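Local coordinates for orphan protein TM0875 (Thermotoga maritima, PDB 1O22), which is of unknown function but adopts a fold described as new, combining a mixed beta sheet with two helices, at residues A[126-129]-A[130-133]; A[64-67]-A[68-72]. One frame throughout, in Å; residues are numbered along the deposited sequence.

Contact 1: residues A[126-129]-A[130-133]; sequences YVPY and SSVK
Pro128 O is gripped by two successive backbone donors, Ser131 N at 2.9 Å and, in a weak bond, Val132 N at 3.4 Å. Tyr129 O in turn accepts Val132 N at 3.2 Å, so two beta turns overlap, 128-131 and 129-132, and the chain folds back after strand 122-128 on its way to helix 137-152. Proline suits the strand's last position, where its carbonyl serves the turn and no backbone N-H needs a partner. Its CG lies 3.5 Å from Ser131 OG, a small hydroxyl that fits beside the ring and bonds to Asp113 OD2. On the inner side, Val132 CG1 pushes across Val127 at about a right angle, 3.8 Å from Val127 CB; branched apolar side chains suit this spot, since Leu140 of helix 137-152 packs against both. The outer side is aromatic and exposed. The Tyr129 ring is carried forward to Lys133 because its chi1 of 169° sets CG opposite the backbone N; the long aliphatic stem of Lys133 crosses one ring face in a CH-pi contact. Lys133 CG stands 3.6 Å from the ring centroid of Tyr129, displaced toward the rim, and comes nearest at Tyr129 CZ, 3.3 Å away.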
loop_
_atom_site.group_PDB
_atom_site.type_symbol
_atom_site.label_atom_id
_atom_site.label_comp_id
_atom_site.label_asym_id
_atom_site.label_seq_id
_atom_site.Cartn_x
_atom_site.Cartn_y
_atom_site.Cartn_z
ATOM N N TYR A 126 1.511 15.990 5.233
ATOM C CA TYR A 126 2.683 16.849 5.290
ATOM C C TYR A 126 2.188 18.201 5.664
ATOM O O TYR A 126 1.235 18.712 5.056
ATOM C CB TYR A 126 3.362 16.913 3.926
ATOM C CG TYR A 126 3.779 15.568 3.461
ATOM C CD1 TYR A 126 5.039 15.068 3.762
ATOM C CD2 TYR A 126 2.899 14.771 2.721
ATOM C CE1 TYR A 126 5.401 13.787 3.342
ATOM C CE2 TYR A 126 3.242 13.560 2.307
ATOM C CZ TYR A 126 4.500 13.056 2.607
ATOM O OH TYR A 126 4.787 11.798 2.161
ATOM N N VAL A 127 2.771 18.762 6.712
ATOM C CA VAL A 127 2.366 20.062 7.175
ATOM C C VAL A 127 3.602 20.923 7.423
ATOM O O VAL A 127 4.649 20.435 7.848
ATOM C CB VAL A 127 1.533 19.979 8.451
ATOM C CG1 VAL A 127 0.116 19.496 8.148
ATOM C CG2 VAL A 127 2.206 19.070 9.498
ATOM N N PRO A 128 3.481 22.212 7.175
ATOM C CA PRO A 128 4.601 23.107 7.412
ATOM C C PRO A 128 4.794 23.383 8.884
ATOM O O PRO A 128 3.833 23.571 9.641
ATOM C CB PRO A 128 4.209 24.393 6.662
ATOM C CG PRO A 128 2.775 24.316 6.419
ATOM C CD PRO A 128 2.291 22.918 6.681
ATOM N N TYR A 129 6.050 23.412 9.291
ATOM C CA TYR A 129 6.384 23.692 10.669
ATOM C C TYR A 129 5.614 24.911 11.197
ATOM O O TYR A 129 4.989 24.882 12.281
ATOM C CB TYR A 129 7.883 23.959 10.802
ATOM C CG TYR A 129 8.302 24.516 12.172
ATOM C CD1 TYR A 129 8.096 23.768 13.344
ATOM C CD2 TYR A 129 8.874 25.784 12.295
ATOM C CE1 TYR A 129 8.447 24.263 14.605
ATOM C CE2 TYR A 129 9.250 26.296 13.560
ATOM C CZ TYR A 129 9.025 25.525 14.712
ATOM O OH TYR A 129 9.378 25.986 15.970
ATOM N N SER A 130 5.676 25.974 10.410
ATOM C CA SER A 130 5.101 27.226 10.794
ATOM C C SER A 130 3.581 27.134 11.106
ATOM O O SER A 130 3.096 27.891 11.937
ATOM C CB SER A 130 5.375 28.247 9.695
ATOM O OG SER A 130 4.905 27.782 8.443
ATOM N N SER A 131 2.858 26.227 10.440
ATOM C CA SER A 131 1.419 26.039 10.676
ATOM C C SER A 131 0.994 25.175 11.896
ATOM O O SER A 131 -0.140 25.265 12.361
ATOM C CB SER A 131 0.774 25.449 9.426
ATOM O OG SER A 131 0.757 26.428 8.413
ATOM N N VAL A 132 1.874 24.316 12.375
ATOM C CA VAL A 132 1.485 23.330 13.396
ATOM C C VAL A 132 2.375 23.431 14.623
ATOM O O VAL A 132 2.479 22.450 15.351
ATOM C CB VAL A 132 1.561 21.898 12.851
ATOM C CG1 VAL A 132 0.624 21.755 11.643
ATOM C CG2 VAL A 132 3.012 21.509 12.479
ATOM N N LYS A 133 2.976 24.621 14.828
ATOM C CA LYS A 133 3.993 24.878 15.858
ATOM C C LYS A 133 3.451 24.591 17.263
ATOM O O LYS A 133 4.165 24.085 18.125
ATOM C CB LYS A 133 4.512 26.353 15.793
ATOM C CG LYS A 133 5.900 26.562 15.179
ATOM C CD LYS A 133 6.136 28.004 14.631
ATOM C CE LYS A 133 6.343 29.053 15.752
ATOM N NZ LYS A 133 5.073 29.462 16.421
#

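Contact 2: residues A[64-67]-A[68-72]; sequences SVLE and EGEEV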
loop_
_atom_site.group_PDB
_atom_site.type_symbol
_atom_site.label_atom_id
_atom_site.label_comp_id
_atom_site.label_asym_id
_atom_site.label_seq_id
_atom_site.Cartn_x
_atom_site.Cartn_y
_atom_site.Cartn_z
ATOM N N SER A 64 4.125 13.931 8.802
ATOM C CA SER A 64 5.440 14.529 8.675
ATOM C C SER A 64 5.334 16.030 8.794
ATOM O O SER A 64 4.505 16.659 8.136
ATOM C CB SER A 64 6.020 14.165 7.318
ATOM O OG SER A 64 6.225 12.771 7.219
ATOM N N VAL A 65 6.174 16.617 9.624
ATOM C CA VAL A 65 6.304 18.063 9.729
ATOM C C VAL A 65 7.542 18.515 8.923
ATOM O O VAL A 65 8.630 17.993 9.095
ATOM C CB VAL A 65 6.414 18.518 11.179
ATOM C CG1 VAL A 65 6.471 20.062 11.279
ATOM C CG2 VAL A 65 5.205 18.012 11.951
ATOM N N LEU A 66 7.357 19.486 8.036
ATOM C CA LEU A 66 8.447 20.023 7.220
ATOM C C LEU A 66 9.170 21.058 8.043
ATOM O O LEU A 66 8.556 21.786 8.785
ATOM C CB LEU A 66 7.884 20.636 5.934
ATOM C CG LEU A 66 7.036 19.582 5.179
ATOM C CD1 LEU A 66 5.894 20.258 4.451
ATOM C CD2 LEU A 66 7.905 18.774 4.281
ATOM N N GLU A 67 10.479 21.110 7.927
ATOM C CA GLU A 67 11.266 22.065 8.669
ATOM C C GLU A 67 11.064 23.444 8.132
ATOM O O GLU A 67 10.591 23.633 7.018
ATOM C CB GLU A 67 12.761 21.709 8.645
ATOM C CG GLU A 67 13.077 20.456 9.456
ATOM C CD GLU A 67 14.501 20.429 9.974
ATOM O OE1 GLU A 67 15.391 19.918 9.258
ATOM O OE2 GLU A 67 14.734 20.934 11.093
ATOM N N GLU A 68 11.384 24.415 8.972
ATOM C CA GLU A 68 11.291 25.804 8.599
ATOM C C GLU A 68 12.175 26.066 7.377
ATOM O O GLU A 68 13.273 25.534 7.292
ATOM C CB GLU A 68 11.706 26.661 9.801
ATOM C CG GLU A 68 11.681 28.144 9.531
ATOM C CD GLU A 68 11.750 28.996 10.808
ATOM O OE1 GLU A 68 12.047 28.440 11.917
ATOM O OE2 GLU A 68 11.514 30.232 10.680
ATOM N N GLY A 69 11.689 26.870 6.432
ATOM C CA GLY A 69 12.420 27.173 5.223
ATOM C C GLY A 69 12.289 26.076 4.162
ATOM O O GLY A 69 12.987 26.129 3.162
ATOM N N GLU A 70 11.403 25.095 4.397
ATOM C CA GLU A 70 11.052 24.061 3.421
ATOM C C GLU A 70 9.588 24.186 2.983
ATOM O O GLU A 70 8.652 24.304 3.800
ATOM C CB GLU A 70 11.316 22.645 3.983
ATOM C CG GLU A 70 12.762 22.374 4.378
ATOM C CD GLU A 70 12.975 20.955 4.932
ATOM O OE1 GLU A 70 11.983 20.189 5.082
ATOM O OE2 GLU A 70 14.151 20.610 5.227
ATOM N N GLU A 71 9.413 24.106 1.670
ATOM C CA GLU A 71 8.104 23.969 1.004
ATOM C C GLU A 71 7.467 22.618 1.156
ATOM O O GLU A 71 8.173 21.607 1.197
ATOM C CB GLU A 71 8.280 24.218 -0.480
ATOM C CG GLU A 71 8.672 25.632 -0.799
ATOM C CD GLU A 71 8.856 25.871 -2.284
ATOM O OE1 GLU A 71 9.808 25.314 -2.858
ATOM O OE2 GLU A 71 8.070 26.647 -2.860
ATOM N N VAL A 72 6.140 22.607 1.255
ATOM C CA VAL A 72 5.365 21.369 1.229
ATOM C C VAL A 72 5.431 20.767 -0.174
ATOM O O VAL A 72 5.559 21.480 -1.147
ATOM C CB VAL A 72 3.829 21.575 1.628
ATOM C CG1 VAL A 72 3.695 22.068 3.067
ATOM C CG2 VAL A 72 3.071 22.493 0.622
HETATM O O HOH W 1 7.807 24.161 6.284
#
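The Glu70 carboxylate turns one flat face to Glu67: Glu67 CB sits almost straight above Glu70 CD, 3.8 Å away, and the backbone N of Glu67 lies over the same face, nearer its OE1 end. That N-H gives Glu70 OE1 a weak bond of 3.3 Å, approaching from above the carboxylate plane. The frame is a type II beta turn from Glu67 to Glu70, which reverses the chain where strand 56-66 ends. Its closing bond, Glu70 N to Glu67 O, is 3.1 Å long. Gly69 fills the third position, where the positive phi of 81° is easy for a residue without a side chain. Glu67 O has a second donor, a water that also donates to Glu70 O and so ties the two carbonyls across the turn. Glu70 CG lies anti to its own carbonyl carbon (chi1 -60°), and the extended chain beyond it carries the acid back across the turn. Were Glu70 cut back to an alanine, Glu67 N would probably lose this side-chain acceptor, and a gap would open beneath Glu67 CB. Two acids so near, Glu67 OE1 and Glu70 OE2 being 4.3 Å apart, may disfavour full ionisation of both, though Glu67 is exposed to solvent. Leu66, by contrast, is buried, with its CB directed toward the loop, while Glu71 faces away and packs on Pro82 of the second subunit. The bridging water stands 2.9 Å from Glu67 O and 2.6 Å from Glu70 O.

How the contacts relate
Contact 2 comes first along the chain and closes before contact 1 opens, yet their centres are only about 7 Å apart. Each forms where a strand of the mixed sheet runs out: 56-66 into the loop leading to strand 75-81, and 122-128 into the loop leading to helix 137-152. These strands are parallel neighbours, so both turns emerge at the same end of the sheet. Val127 probably joins them, its N-H and C=O both turned to strand 56-66, its N to Ser64 O (3.1 Å) and its O to Leu66 N (2.9 Å). Beyond the ladder, Glu68 meets Tyr129 and Pro128 meets Val72, so the two surface turns pack together at one end of these strands.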